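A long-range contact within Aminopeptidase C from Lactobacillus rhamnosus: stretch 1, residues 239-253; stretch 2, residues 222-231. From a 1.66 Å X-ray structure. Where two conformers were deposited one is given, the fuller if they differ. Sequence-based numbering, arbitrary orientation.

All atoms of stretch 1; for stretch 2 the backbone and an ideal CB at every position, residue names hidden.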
# COMPACT_ATOMS: atom_id res chain seq x y z
N ILE A 239 -1.91 -10.51 -42.06
CA ILE A 239 -3.27 -10.02 -42.00
C ILE A 239 -4.22 -10.99 -42.69
O ILE A 239 -3.94 -11.43 -43.79
CB ILE A 239 -3.42 -8.61 -42.55
CG1 ILE A 239 -4.85 -8.16 -42.33
CG2 ILE A 239 -2.95 -8.46 -43.98
CD1 ILE A 239 -5.04 -6.71 -42.60
N ASP A 240 -5.29 -11.34 -42.00
CA ASP A 240 -6.25 -12.28 -42.52
C ASP A 240 -7.61 -11.55 -42.39
O ASP A 240 -8.05 -11.20 -41.29
CB ASP A 240 -6.15 -13.56 -41.73
CG ASP A 240 -6.86 -14.72 -42.33
OD1 ASP A 240 -7.65 -14.52 -43.27
OD2 ASP A 240 -6.65 -15.84 -41.79
N ARG A 241 -8.24 -11.25 -43.53
CA ARG A 241 -9.42 -10.43 -43.58
C ARG A 241 -10.77 -11.12 -43.66
O ARG A 241 -10.87 -12.22 -44.16
CB ARG A 241 -9.24 -9.41 -44.69
CG ARG A 241 -7.99 -8.53 -44.40
CD ARG A 241 -7.83 -7.53 -45.46
NE ARG A 241 -8.63 -6.37 -45.15
CZ ARG A 241 -8.62 -5.31 -45.95
NH1 ARG A 241 -9.38 -4.27 -45.67
NH2 ARG A 241 -7.83 -5.31 -47.02
N GLU A 242 -11.79 -10.47 -43.09
CA GLU A 242 -13.16 -10.94 -43.15
C GLU A 242 -13.40 -12.40 -42.66
O GLU A 242 -14.14 -13.19 -43.22
CB GLU A 242 -13.59 -10.81 -44.59
CG GLU A 242 -13.36 -9.40 -45.09
CD GLU A 242 -14.52 -9.00 -45.90
OE1 GLU A 242 -15.35 -8.24 -45.34
OE2 GLU A 242 -14.63 -9.56 -47.03
N LEU A 243 -12.72 -12.74 -41.59
CA LEU A 243 -12.96 -13.99 -40.88
C LEU A 243 -14.30 -13.90 -40.14
O LEU A 243 -14.78 -12.80 -39.79
CB LEU A 243 -11.81 -14.24 -39.93
CG LEU A 243 -10.43 -14.61 -40.47
CD1 LEU A 243 -9.37 -14.44 -39.41
CD2 LEU A 243 -10.44 -16.03 -40.96
N THR A 244 -14.91 -15.09 -39.89
CA THR A 244 -15.98 -15.21 -38.94
C THR A 244 -15.41 -16.03 -37.73
O THR A 244 -14.32 -16.65 -37.85
CB THR A 244 -17.23 -15.83 -39.50
OG1 THR A 244 -17.05 -17.26 -39.53
CG2 THR A 244 -17.58 -15.28 -40.83
N PRO A 245 -16.17 -16.09 -36.61
CA PRO A 245 -15.74 -16.97 -35.49
C PRO A 245 -15.61 -18.42 -35.95
O PRO A 245 -14.70 -19.16 -35.54
CB PRO A 245 -16.85 -16.74 -34.44
CG PRO A 245 -17.21 -15.28 -34.65
CD PRO A 245 -17.25 -15.19 -36.18
N GLN A 246 -16.48 -18.83 -36.86
CA GLN A 246 -16.40 -20.19 -37.38
C GLN A 246 -15.29 -20.44 -38.38
O GLN A 246 -14.61 -21.43 -38.24
CB GLN A 246 -17.77 -20.67 -37.84
CG GLN A 246 -18.76 -20.55 -36.68
CD GLN A 246 -20.06 -21.24 -36.94
OE1 GLN A 246 -21.08 -20.61 -37.29
NE2 GLN A 246 -20.04 -22.55 -36.82
N THR A 247 -15.03 -19.52 -39.33
CA THR A 247 -13.86 -19.71 -40.16
C THR A 247 -12.50 -19.58 -39.42
O THR A 247 -11.55 -20.25 -39.72
CB THR A 247 -13.89 -18.83 -41.45
OG1 THR A 247 -13.92 -17.46 -41.09
CG2 THR A 247 -15.09 -19.19 -42.25
N PHE A 248 -12.45 -18.69 -38.44
CA PHE A 248 -11.27 -18.58 -37.56
C PHE A 248 -11.04 -19.92 -36.86
O PHE A 248 -9.94 -20.46 -36.90
CB PHE A 248 -11.49 -17.44 -36.55
CG PHE A 248 -10.34 -17.29 -35.63
CD1 PHE A 248 -9.21 -16.59 -36.03
CD2 PHE A 248 -10.30 -18.01 -34.42
CE1 PHE A 248 -8.08 -16.54 -35.20
CE2 PHE A 248 -9.16 -17.95 -33.63
CZ PHE A 248 -8.06 -17.21 -34.02
N PHE A 249 -12.06 -20.48 -36.25
CA PHE A 249 -11.89 -21.78 -35.64
C PHE A 249 -11.36 -22.82 -36.63
O PHE A 249 -10.39 -23.54 -36.34
CB PHE A 249 -13.13 -22.30 -34.96
CG PHE A 249 -12.92 -23.66 -34.29
CD1 PHE A 249 -12.33 -23.75 -33.04
CD2 PHE A 249 -13.26 -24.85 -34.97
CE1 PHE A 249 -12.06 -24.99 -32.50
CE2 PHE A 249 -13.06 -26.09 -34.38
CZ PHE A 249 -12.43 -26.17 -33.18
N LYS A 250 -12.03 -22.94 -37.77
CA LYS A 250 -11.65 -23.94 -38.78
C LYS A 250 -10.20 -23.77 -39.24
O LYS A 250 -9.50 -24.72 -39.39
CB LYS A 250 -12.67 -23.94 -39.94
CG LYS A 250 -14.09 -24.38 -39.53
CD LYS A 250 -15.10 -24.38 -40.70
CE LYS A 250 -16.10 -25.53 -40.56
NZ LYS A 250 -17.25 -24.99 -39.81
N LYS A 251 -9.74 -22.53 -39.43
CA LYS A 251 -8.40 -22.27 -39.96
C LYS A 251 -7.27 -22.34 -38.95
O LYS A 251 -6.24 -22.97 -39.22
CB LYS A 251 -8.37 -20.94 -40.71
CG LYS A 251 -7.01 -20.53 -41.25
CD LYS A 251 -7.10 -19.36 -42.20
CE LYS A 251 -5.72 -18.82 -42.58
NZ LYS A 251 -5.89 -17.62 -43.44
N TYR A 252 -7.50 -21.77 -37.77
CA TYR A 252 -6.44 -21.63 -36.77
C TYR A 252 -6.39 -22.77 -35.77
O TYR A 252 -5.30 -23.08 -35.28
CB TYR A 252 -6.48 -20.19 -36.12
CG TYR A 252 -6.10 -19.15 -37.04
CD1 TYR A 252 -4.73 -18.78 -37.18
CD2 TYR A 252 -7.05 -18.49 -37.85
CE1 TYR A 252 -4.36 -17.79 -38.10
CE2 TYR A 252 -6.68 -17.49 -38.78
CZ TYR A 252 -5.33 -17.16 -38.90
OH TYR A 252 -4.90 -16.19 -39.82
N VAL A 253 -7.52 -23.44 -35.55
CA VAL A 253 -7.54 -24.59 -34.67
C VAL A 253 -7.72 -25.87 -35.48
O VAL A 253 -6.87 -26.77 -35.42
CB VAL A 253 -8.64 -24.45 -33.57
CG1 VAL A 253 -8.54 -25.61 -32.56
CG2 VAL A 253 -8.40 -23.19 -32.75
N UNK A 222 -21.39 -9.98 -29.41
CA UNK A 222 -20.51 -10.98 -30.04
C UNK A 222 -20.19 -10.65 -31.46
O UNK A 222 -21.10 -10.27 -32.26
CB UNK A 222 -21.15 -12.37 -29.98
N UNK A 223 -18.93 -10.73 -31.81
CA UNK A 223 -18.55 -10.42 -33.16
C UNK A 223 -19.07 -11.46 -34.21
O UNK A 223 -19.26 -12.59 -33.90
CB UNK A 223 -17.02 -10.32 -33.22
N UNK A 224 -19.31 -11.00 -35.43
CA UNK A 224 -19.69 -11.86 -36.52
C UNK A 224 -18.65 -11.88 -37.69
O UNK A 224 -18.57 -12.84 -38.46
CB UNK A 224 -21.06 -11.41 -37.04
N UNK A 225 -17.88 -10.85 -37.83
CA UNK A 225 -16.91 -10.72 -38.91
C UNK A 225 -15.75 -9.84 -38.45
O UNK A 225 -15.99 -8.73 -37.90
CB UNK A 225 -17.57 -10.14 -40.16
N UNK A 226 -14.51 -10.27 -38.64
CA UNK A 226 -13.39 -9.39 -38.22
C UNK A 226 -12.14 -9.68 -39.03
O UNK A 226 -11.98 -10.78 -39.62
CB UNK A 226 -13.09 -9.57 -36.73
N UNK A 227 -11.22 -8.74 -39.00
CA UNK A 227 -9.85 -8.93 -39.50
C UNK A 227 -8.92 -9.33 -38.38
O UNK A 227 -9.10 -8.87 -37.23
CB UNK A 227 -9.33 -7.66 -40.17
N UNK A 228 -7.96 -10.19 -38.67
CA UNK A 228 -6.98 -10.67 -37.70
C UNK A 228 -5.60 -10.23 -38.20
O UNK A 228 -5.21 -10.63 -39.29
CB UNK A 228 -7.06 -12.19 -37.52
N UNK A 229 -4.89 -9.37 -37.44
CA UNK A 229 -3.56 -8.92 -37.78
C UNK A 229 -2.62 -9.30 -36.60
O UNK A 229 -3.01 -9.14 -35.45
CB UNK A 229 -3.55 -7.42 -38.06
N UNK A 230 -1.46 -9.85 -36.89
CA UNK A 230 -0.50 -10.25 -35.90
C UNK A 230 0.92 -10.34 -36.50
O UNK A 230 1.09 -10.31 -37.70
CB UNK A 230 -0.92 -11.59 -35.29
N UNK A 231 1.91 -10.36 -35.62
CA UNK A 231 3.28 -10.68 -35.94
C UNK A 231 3.63 -11.99 -35.30
O UNK A 231 3.39 -12.22 -34.09
CB UNK A 231 4.24 -9.57 -35.49

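Position 222 has nothing of stretch 1 within 5.5 Å of its ideal CB, so the contact sets no preference; it is Pro222. At 223 the ideal CB lies 5.2 Å from Pro245 CG, and phi/psi of -68/151° admits most residues, proline included. Pro223 occupies it, and its backbone O meets Pro245 CG at 3.5 Å. Position 224 points its CB away, which leaves the side chain nearly free; Thr224 contributes mainly its carbonyl, with O 3.4 Å from Thr244 CB.

At 225 the CB points sideways, 3.9 Å from Leu243 O, and the carboxylate of Glu242 lies within reach of a long side chain. Lysine, arginine or a long polar residue would suit. Lys225 extends with chi1 and chi2 both t, and its NZ forms a salt bridge with Glu242 OE1 at 2.8 Å.

Position 226 is anchored by backbone hydrogen bonds, its N to Leu243 O (2.8 Å) and Leu243 N to its O (2.9 Å). Its CB is on the sheet face of Leu243, near a hollow lined by Leu243, Pro245 and Phe248, so a large apolar or aromatic group fits. Phe226, chi1 p, lays a ring face against Leu243 CB, 4.2 Å from the ring centroid, while its CZ reaches Phe248 CB at 3.8 Å.

The register shifts by one between Asp240 and Leu243, a beta bulge. Beside it, the CB of 227 is 4.7 Å from Glu242 N, a backbone donor, with the Arg241 guanidinium also near. A short acceptor is favoured: aspartate, or asparagine without the charge. Asp227 accepts from Glu242 N through OD1 (2.8 Å), and its OD2 forms a salt bridge with Arg241 NE, a weak hydrogen bond at 3.4 Å.

At 228, N donates to Asp240 O and O accepts from Asp240 N, both at 2.8 Å. The ideal CB is 3.7 Å from Leu243 CD1 and 5.0 Å from Phe248 CE1, with Tyr252 beyond; leucine, methionine or an aromatic would suit. Phe228 receives the edge of Phe248 on its face (planes at 84°) and turns its own edge to the face of Tyr252 (88°).

The CB of 229 shares the sheet face of Ile239, 4.5 Å from Ile239 CG1. Aliphatic residues or long polar ones with an aliphatic stem fit; Glu229 packs its CG 3.6 Å from that CG1.

Position 230 has no stretch 1 atom within 5.5 Å of its CB, so only a long side chain could reach Tyr252. Tyr230 does: a water bridges its OH and Tyr252 OH, 2.9 Å from each. Position 231 is out of reach; Arg231 bonds elsewhere in the structure.

Stretch 2 222-231: PPTKFDFEYR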
# COMPACT_ATOMS: atom_id res chain seq x y z
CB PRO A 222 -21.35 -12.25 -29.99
CG PRO A 222 -22.42 -11.98 -29.04
CD PRO A 222 -22.74 -10.51 -29.13
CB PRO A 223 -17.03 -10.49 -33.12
CG PRO A 223 -16.71 -11.23 -31.87
CD PRO A 223 -17.79 -10.97 -30.93
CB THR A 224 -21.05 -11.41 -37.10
OG1 THR A 224 -21.01 -10.00 -37.41
CG2 THR A 224 -22.20 -11.69 -36.09
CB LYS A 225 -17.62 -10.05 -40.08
CG LYS A 225 -16.71 -9.78 -41.25
CD LYS A 225 -17.51 -9.41 -42.48
CE LYS A 225 -17.23 -7.98 -42.88
NZ LYS A 225 -17.90 -7.76 -44.18
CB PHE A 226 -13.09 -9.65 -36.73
CG PHE A 226 -12.79 -11.12 -36.43
CD1 PHE A 226 -13.82 -12.02 -36.23
CD2 PHE A 226 -11.55 -11.56 -36.37
CE1 PHE A 226 -13.57 -13.38 -35.99
CE2 PHE A 226 -11.24 -12.88 -36.09
CZ PHE A 226 -12.27 -13.82 -35.90
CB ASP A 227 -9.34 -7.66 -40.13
CG ASP A 227 -10.03 -7.29 -41.40
OD1 ASP A 227 -10.89 -8.02 -41.95
OD2 ASP A 227 -9.62 -6.22 -41.89
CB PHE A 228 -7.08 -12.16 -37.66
CG PHE A 228 -6.15 -12.85 -36.67
CD1 PHE A 228 -5.91 -12.32 -35.41
CD2 PHE A 228 -5.62 -14.06 -36.98
CE1 PHE A 228 -5.07 -12.96 -34.51
CE2 PHE A 228 -4.83 -14.76 -36.07
CZ PHE A 228 -4.56 -14.20 -34.84
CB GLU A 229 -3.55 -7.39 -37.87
CG GLU A 229 -4.29 -6.76 -39.03
CD GLU A 229 -4.12 -5.25 -39.10
OE1 GLU A 229 -3.09 -4.78 -39.60
OE2 GLU A 229 -5.12 -4.52 -38.81
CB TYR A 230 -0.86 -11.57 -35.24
CG TYR A 230 -0.77 -12.75 -36.17
CD1 TYR A 230 -1.86 -13.12 -37.00
CD2 TYR A 230 0.39 -13.50 -36.24
CE1 TYR A 230 -1.76 -14.16 -37.88
CE2 TYR A 230 0.46 -14.57 -37.10
CZ TYR A 230 -0.60 -14.86 -37.92
OH TYR A 230 -0.47 -15.91 -38.73
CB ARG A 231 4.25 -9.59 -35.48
CG ARG A 231 4.21 -8.43 -36.41
CD ARG A 231 5.46 -7.59 -36.40
NE ARG A 231 5.28 -6.38 -37.22
CZ ARG A 231 5.98 -6.14 -38.32
NH1 ARG A 231 6.89 -7.02 -38.76
NH2 ARG A 231 5.79 -5.05 -39.00
O HOH W 1 -2.28 -16.20 -40.97
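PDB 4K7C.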